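Local atomic coordinates of protein CLPV1 (PDB entry 4UQW), a protein that probably disassembles the contracted sheath of the type VI secretion system as a Clp-type ATPase, its N-terminal domain likely taking part in sheath recognition. Residues A10-A22 with G110-G122. Numbering follows the deposited sequence.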
ATOM      1  N   ALA A  10      -5.181  15.354  -6.901  1.00 13.88           N
ATOM      2  CA  ALA A  10      -4.933  15.890  -5.555  1.00 13.95           C
ATOM      3  C   ALA A  10      -4.640  14.795  -4.530  1.00 13.68           C
ATOM      4  O   ALA A  10      -3.711  14.950  -3.703  1.00 15.18           O
ATOM      5  CB  ALA A  10      -6.173  16.709  -5.072  1.00 13.67           C
ATOM      6  N   LEU A  11      -5.417  13.725  -4.574  1.00 13.09           N
ATOM      7  CA  LEU A  11      -5.289  12.639  -3.604  1.00 15.40           C
ATOM      8  C   LEU A  11      -3.922  11.943  -3.745  1.00 14.53           C
ATOM      9  O   LEU A  11      -3.120  11.856  -2.800  1.00 14.70           O
ATOM     10  CB  LEU A  11      -6.448  11.646  -3.821  1.00 15.30           C
ATOM     11  CG  LEU A  11      -6.419  10.380  -2.989  1.00 13.82           C
ATOM     12  CD1 LEU A  11      -6.552  10.687  -1.504  1.00 16.23           C
ATOM     13  CD2 LEU A  11      -7.553   9.440  -3.532  1.00 18.49           C
ATOM     14  N   PHE A  12      -3.651  11.430  -4.966  1.00 14.37           N
ATOM     15  CA  PHE A  12      -2.381  10.736  -5.185  1.00 13.11           C
ATOM     16  C   PHE A  12      -1.196  11.675  -5.146  1.00 13.74           C
ATOM     17  O   PHE A  12      -0.090  11.245  -4.854  1.00 14.92           O
ATOM     18  CB  PHE A  12      -2.428   9.994  -6.552  1.00 13.64           C
ATOM     19  CG  PHE A  12      -3.294   8.758  -6.487  1.00 15.57           C
ATOM     20  CD1 PHE A  12      -4.687   8.846  -6.541  1.00 17.33           C
ATOM     21  CD2 PHE A  12      -2.710   7.476  -6.268  1.00 15.67           C
ATOM     22  CE1 PHE A  12      -5.520   7.685  -6.425  1.00 17.25           C
ATOM     23  CE2 PHE A  12      -3.522   6.317  -6.119  1.00 16.88           C
ATOM     24  CZ  PHE A  12      -4.928   6.424  -6.186  1.00 16.55           C
ATOM     25  N   GLY A  13      -1.445  12.964  -5.401  1.00 13.71           N
ATOM     26  CA  GLY A  13      -0.416  13.988  -5.308  1.00 15.04           C
ATOM     27  C   GLY A  13       0.164  14.081  -3.894  1.00 16.83           C
ATOM     28  O   GLY A  13       1.296  14.590  -3.746  1.00 18.86           O
ATOM     29  N   LYS A  14      -0.539  13.557  -2.875  1.00 13.23           N
ATOM     30  CA  LYS A  14       0.051  13.574  -1.544  1.00 13.93           C
ATOM     31  C   LYS A  14       1.094  12.469  -1.307  1.00 14.08           C
ATOM     32  O   LYS A  14       1.829  12.515  -0.322  1.00 15.52           O
ATOM     33  CB  LYS A  14      -1.034  13.406  -0.474  1.00 14.15           C
ATOM     34  CG  LYS A  14      -2.043  14.559  -0.459  1.00 13.51           C
ATOM     35  CD  LYS A  14      -1.296  15.897  -0.187  1.00 16.80           C
ATOM     36  CE  LYS A  14      -2.368  16.989   0.082  1.00 14.60           C
ATOM     37  NZ  LYS A  14      -1.761  18.379   0.288  1.00 17.76           N
ATOM     38  N   LEU A  15       1.177  11.480  -2.200  1.00 13.91           N
ATOM     39  CA  LEU A  15       2.136  10.392  -2.040  1.00 14.45           C
ATOM     40  C   LEU A  15       3.573  10.885  -2.160  1.00 15.29           C
ATOM     41  O   LEU A  15       3.855  11.796  -2.978  1.00 17.50           O
ATOM     42  CB  LEU A  15       1.905   9.306  -3.093  1.00 13.74           C
ATOM     43  CG  LEU A  15       0.576   8.549  -2.961  1.00 12.62           C
ATOM     44  CD1 LEU A  15       0.432   7.620  -4.110  1.00 14.72           C
ATOM     45  CD2 LEU A  15       0.476   7.713  -1.672  1.00 15.08           C
ATOM     46  N   ASN A  16       4.476  10.320  -1.376  1.00 15.31           N
ATOM     47  CA  ASN A  16       5.910  10.574  -1.619  1.00 14.35           C
ATOM     48  C   ASN A  16       6.387   9.893  -2.890  1.00 16.66           C
ATOM     49  O   ASN A  16       5.582   9.208  -3.584  1.00 15.72           O
ATOM     50  CB  ASN A  16       6.763  10.191  -0.397  1.00 15.05           C
ATOM     51  CG  ASN A  16       6.891   8.685  -0.181  1.00 15.39           C
ATOM     52  OD1 ASN A  16       6.453   7.851  -0.999  1.00 15.69           O
ATOM     53  ND2 ASN A  16       7.490   8.307   0.957  1.00 16.75           N
ATOM     54  N   SER A  17       7.666  10.096  -3.254  1.00 17.24           N
ATOM     55  CA  SER A  17       8.087   9.643  -4.559  0.56 15.83           C
ATOM     56  C   SER A  17       8.153   8.118  -4.610  1.00 19.26           C
ATOM     57  O   SER A  17       7.793   7.533  -5.625  1.00 17.36           O
ATOM     58  CB  SER A  17       9.433  10.272  -4.915  0.56 21.45           C
ATOM     59  OG  SER A  17      10.429   9.796  -4.045  0.56 24.84           O
ATOM     60  N   LEU A  18       8.561   7.493  -3.524  1.00 17.37           N
ATOM     61  CA  LEU A  18       8.656   6.023  -3.553  1.00 17.11           C
ATOM     62  C   LEU A  18       7.255   5.423  -3.769  1.00 17.22           C
ATOM     63  O   LEU A  18       7.021   4.504  -4.625  1.00 16.31           O
ATOM     64  CB  LEU A  18       9.331   5.531  -2.239  1.00 18.45           C
ATOM     65  CG  LEU A  18       9.535   4.004  -2.165  1.00 17.50           C
ATOM     66  CD1 LEU A  18      10.741   3.649  -1.267  1.00 16.90           C
ATOM     67  CD2 LEU A  18       8.300   3.269  -1.651  1.00 17.80           C
ATOM     68  N   ALA A  19       6.264   5.878  -3.000  1.00 15.25           N
ATOM     69  CA  ALA A  19       4.909   5.334  -3.080  1.00 13.86           C
ATOM     70  C   ALA A  19       4.293   5.631  -4.434  1.00 14.93           C
ATOM     71  O   ALA A  19       3.619   4.762  -5.008  1.00 16.14           O
ATOM     72  CB  ALA A  19       3.988   5.886  -1.971  1.00 15.57           C
ATOM     73  N   TYR A  20       4.473   6.847  -4.988  1.00 14.33           N
ATOM     74  CA  TYR A  20       3.834   7.191  -6.244  1.00 15.50           C
ATOM     75  C   TYR A  20       4.513   6.443  -7.392  1.00 16.46           C
ATOM     76  O   TYR A  20       3.841   5.921  -8.302  1.00 16.28           O
ATOM     77  CB  TYR A  20       3.916   8.694  -6.537  1.00 16.44           C
ATOM     78  CG  TYR A  20       2.760   9.330  -7.314  1.00 16.17           C
ATOM     79  CD1 TYR A  20       1.937   8.591  -8.169  1.00 20.86           C
ATOM     80  CD2 TYR A  20       2.410  10.654  -7.091  1.00 17.99           C
ATOM     81  CE1 TYR A  20       0.868   9.183  -8.856  1.00 19.11           C
ATOM     82  CE2 TYR A  20       1.375  11.267  -7.784  1.00 17.35           C
ATOM     83  CZ  TYR A  20       0.594  10.535  -8.657  1.00 18.45           C
ATOM     84  OH  TYR A  20      -0.478  11.069  -9.332  1.00 19.22           O
ATOM     85  N   LYS A  21       5.832   6.345  -7.360  1.00 15.96           N
ATOM     86  CA  LYS A  21       6.511   5.584  -8.437  1.00 16.18           C
ATOM     87  C   LYS A  21       6.074   4.134  -8.390  1.00 17.52           C
ATOM     88  O   LYS A  21       5.971   3.469  -9.431  1.00 18.24           O
ATOM     89  CB  LYS A  21       8.042   5.715  -8.304  1.00 16.98           C
ATOM     90  CG  LYS A  21       8.518   7.134  -8.759  1.00 23.69           C
ATOM     91  CD  LYS A  21      10.035   7.286  -8.529  1.00 42.06           C
ATOM     92  CE  LYS A  21      10.516   8.706  -8.823  1.00 55.44           C
ATOM     93  NZ  LYS A  21      11.827   8.951  -8.136  1.00 66.12           N
ATOM     94  N   ALA A  22       5.769   3.630  -7.185  1.00 15.56           N
ATOM     95  CA  ALA A  22       5.327   2.231  -7.124  1.00 15.02           C
ATOM     96  C   ALA A  22       3.896   2.059  -7.636  1.00 16.58           C
ATOM     97  O   ALA A  22       3.559   0.983  -8.136  1.00 17.55           O
ATOM     98  CB  ALA A  22       5.477   1.660  -5.684  1.00 16.08           C
ATOM     99  N   GLY A 110       1.752  14.998  11.419  1.00 17.12           N
ATOM    100  CA  GLY A 110       2.097  16.354  11.011  1.00 17.91           C
ATOM    101  C   GLY A 110       2.929  16.474   9.745  1.00 19.14           C
ATOM    102  O   GLY A 110       3.678  17.475   9.597  1.00 21.89           O
ATOM    103  N   GLU A 111       2.761  15.546   8.796  1.00 17.71           N
ATOM    104  CA  GLU A 111       3.635  15.472   7.634  1.00 18.89           C
ATOM    105  C   GLU A 111       2.899  15.800   6.339  1.00 19.26           C
ATOM    106  O   GLU A 111       1.691  15.539   6.216  1.00 20.42           O
ATOM    107  CB  GLU A 111       4.261  14.085   7.510  1.00 19.72           C
ATOM    108  CG  GLU A 111       5.238  13.804   8.634  1.00 22.34           C
ATOM    109  CD  GLU A 111       6.572  14.519   8.460  1.00 30.23           C
ATOM    110  OE1 GLU A 111       6.863  15.068   7.363  1.00 27.43           O
ATOM    111  OE2 GLU A 111       7.346  14.561   9.454  1.00 31.58           O
ATOM    112  N   SER A 112       3.647  16.363   5.380  1.00 18.34           N
ATOM    113  CA  SER A 112       3.040  16.814   4.134  0.71 16.88           C
ATOM    114  C   SER A 112       2.962  15.732   3.052  1.00 17.09           C
ATOM    115  O   SER A 112       2.238  15.899   2.099  1.00 18.48           O
ATOM    116  CB  SER A 112       3.830  18.004   3.608  0.71 18.87           C
ATOM    117  OG  SER A 112       5.146  17.595   3.301  0.71 20.77           O
ATOM    118  N   GLN A 113       3.716  14.623   3.200  1.00 16.54           N
ATOM    119  CA  GLN A 113       3.706  13.550   2.190  1.00 17.67           C
ATOM    120  C   GLN A 113       3.347  12.230   2.820  1.00 16.66           C
ATOM    121  O   GLN A 113       3.663  11.959   3.973  1.00 17.72           O
ATOM    122  CB  GLN A 113       5.053  13.384   1.540  1.00 18.87           C
ATOM    123  CG  GLN A 113       5.571  14.659   0.883  1.00 21.80           C
ATOM    124  CD  GLN A 113       6.896  14.340   0.267  1.00 32.44           C
ATOM    125  OE1 GLN A 113       6.929  13.836  -0.805  1.00 27.74           O
ATOM    126  NE2 GLN A 113       7.986  14.567   0.992  1.00 45.14           N
ATOM    127  N   VAL A 114       2.668  11.397   2.048  1.00 13.55           N
ATOM    128  CA  VAL A 114       2.266  10.077   2.534  1.00 14.01           C
ATOM    129  C   VAL A 114       3.319   9.045   2.143  1.00 14.43           C
ATOM    130  O   VAL A 114       3.565   8.800   0.959  1.00 16.19           O
ATOM    131  CB  VAL A 114       0.879   9.714   1.955  1.00 14.10           C
ATOM    132  CG1 VAL A 114       0.418   8.264   2.337  1.00 16.36           C
ATOM    133  CG2 VAL A 114      -0.164  10.797   2.344  1.00 15.83           C
ATOM    134  N   ARG A 115       3.969   8.483   3.160  1.00 13.98           N
ATOM    135  CA  ARG A 115       4.936   7.410   2.985  1.00 13.39           C
ATOM    136  C   ARG A 115       4.237   6.073   3.142  1.00 15.40           C
ATOM    137  O   ARG A 115       3.105   5.971   3.657  1.00 15.21           O
ATOM    138  CB  ARG A 115       6.091   7.546   3.998  1.00 15.60           C
ATOM    139  CG  ARG A 115       5.649   7.612   5.485  1.00 14.49           C
ATOM    140  CD  ARG A 115       6.802   8.117   6.389  1.00 17.73           C
ATOM    141  NE  ARG A 115       7.926   7.194   6.358  1.00 18.26           N
ATOM    142  CZ  ARG A 115       9.094   7.502   6.912  1.00 17.46           C
ATOM    143  NH1 ARG A 115       9.268   8.716   7.476  1.00 20.54           N
ATOM    144  NH2 ARG A 115      10.068   6.613   6.902  1.00 17.51           N
ATOM    145  N   THR A 116       4.910   5.011   2.748  1.00 14.63           N
ATOM    146  CA  THR A 116       4.187   3.727   2.766  1.00 15.01           C
ATOM    147  C   THR A 116       3.847   3.264   4.183  1.00 13.79           C
ATOM    148  O   THR A 116       2.826   2.573   4.361  1.00 13.23           O
ATOM    149  CB  THR A 116       4.925   2.597   1.986  1.00 16.66           C
ATOM    150  OG1 THR A 116       6.158   2.266   2.610  1.00 15.61           O
ATOM    151  CG2 THR A 116       5.171   3.034   0.535  1.00 15.57           C
ATOM    152  N   GLY A 117       4.562   3.722   5.213  1.00 15.17           N
ATOM    153  CA  GLY A 117       4.208   3.290   6.548  1.00 15.91           C
ATOM    154  C   GLY A 117       2.910   3.957   6.971  1.00 15.19           C
ATOM    155  O   GLY A 117       2.149   3.372   7.754  1.00 15.41           O
ATOM    156  N   TYR A 118       2.625   5.166   6.453  1.00 14.44           N
ATOM    157  CA  TYR A 118       1.315   5.766   6.765  1.00 15.83           C
ATOM    158  C   TYR A 118       0.198   5.057   6.008  1.00 15.01           C
ATOM    159  O   TYR A 118      -0.932   4.998   6.510  1.00 15.27           O
ATOM    160  CB  TYR A 118       1.283   7.259   6.395  1.00 15.50           C
ATOM    161  CG  TYR A 118       2.328   8.096   7.088  1.00 14.82           C
ATOM    162  CD1 TYR A 118       2.981   7.672   8.216  1.00 14.90           C
ATOM    163  CD2 TYR A 118       2.651   9.340   6.553  1.00 15.49           C
ATOM    164  CE1 TYR A 118       3.941   8.482   8.856  1.00 16.74           C
ATOM    165  CE2 TYR A 118       3.606  10.170   7.170  1.00 18.16           C
ATOM    166  CZ  TYR A 118       4.252   9.719   8.290  1.00 19.67           C
ATOM    167  OH  TYR A 118       5.250  10.486   8.874  1.00 21.44           O
ATOM    168  N   LEU A 119       0.475   4.542   4.804  1.00 13.31           N
ATOM    169  CA  LEU A 119      -0.516   3.715   4.127  1.00 14.25           C
ATOM    170  C   LEU A 119      -0.845   2.472   4.954  1.00 15.75           C
ATOM    171  O   LEU A 119      -2.013   2.112   5.096  1.00 15.56           O
ATOM    172  CB  LEU A 119      -0.051   3.226   2.746  1.00 15.92           C
ATOM    173  CG  LEU A 119       0.302   4.317   1.754  1.00 14.15           C
ATOM    174  CD1 LEU A 119       1.017   3.670   0.543  1.00 16.90           C
ATOM    175  CD2 LEU A 119      -0.976   5.015   1.241  1.00 15.78           C
ATOM    176  N   VAL A 120       0.172   1.847   5.546  1.00 14.21           N
ATOM    177  CA  VAL A 120      -0.105   0.677   6.377  1.00 14.82           C
ATOM    178  C   VAL A 120      -0.973   1.050   7.579  1.00 13.72           C
ATOM    179  O   VAL A 120      -1.944   0.348   7.867  1.00 15.52           O
ATOM    180  CB  VAL A 120       1.236   0.059   6.844  1.00 13.85           C
ATOM    181  CG1 VAL A 120       0.992  -1.093   7.830  1.00 17.26           C
ATOM    182  CG2 VAL A 120       1.965  -0.512   5.623  1.00 17.32           C
ATOM    183  N   ILE A 121      -0.666   2.155   8.283  1.00 14.61           N
ATOM    184  CA  ILE A 121      -1.459   2.544   9.424  1.00 14.56           C
ATOM    185  C   ILE A 121      -2.886   2.847   8.989  1.00 14.65           C
ATOM    186  O   ILE A 121      -3.847   2.386   9.635  1.00 16.20           O
ATOM    187  CB  ILE A 121      -0.853   3.785  10.106  1.00 15.49           C
ATOM    188  CG1 ILE A 121       0.440   3.363  10.820  1.00 14.65           C
ATOM    189  CG2 ILE A 121      -1.852   4.422  11.104  1.00 16.74           C
ATOM    190  CD1 ILE A 121       1.313   4.581  11.228  1.00 17.60           C
ATOM    191  N   GLY A 122      -3.062   3.586   7.898  1.00 14.03           N
ATOM    192  CA  GLY A 122      -4.417   3.946   7.485  1.00 13.98           C
ATOM    193  C   GLY A 122      -5.237   2.686   7.137  1.00 15.55           C
ATOM    194  O   GLY A 122      -6.447   2.591   7.432  1.00 15.91           O
TER
HETATM  195  O   HOH W   1       0.783  18.250   1.657  1.00 21.59           O
HETATM  196  O   HOH W   2       4.138  14.474  -2.123  1.00 30.13           O
HETATM  197  O   HOH W   3       8.963  12.395  -2.105  1.00 28.15           O
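Lys-14 and Val-114 meet where two loops run side by side: the carbonyl O of Lys-14 accepts from Val-114 N at 2.8 Å, while Lys-14 CB rests on the valine's CG2. A long, flexible lysine suits this partly exposed edge: its NZ donates to a water that in turn donates to Ser-112 O. Leu-15 follows, buried; its CD2 lies 4.0 Å from Val-114 CG1 and also touches Leu-119, its branched, apolar tip packing against both loop and helix. Asn-16 N donates to Val-114 O (2.9 Å), completing a single beta bridge between Leu-15 and Val-114. In this helical Clp N domain, the bridge ties together the loops leading into helices 17-33 and 116-124, whose starting segments are inclined at 74°. Asn-16 is the N-cap of the first: its short amide folds back (chi1 72°) so that OD1 accepts from Ala-19 N at 2.8 Å, almost straight, leaving ND2 to lie 3.4 Å from both Arg-115 CA and CB and donate to Glu-161. Ser-17 N donates to a water that hydrogen-bonds Gln-113 OE1. Beyond, Leu-18 lies across Thr-116 at about a right angle, CD2 3.8 Å from the threonine CG2, and the small Ala-19 lets that methyl come within 4.0 Å of its CB; Thr-116 OG1 is hydrogen-bonded to Glu-161.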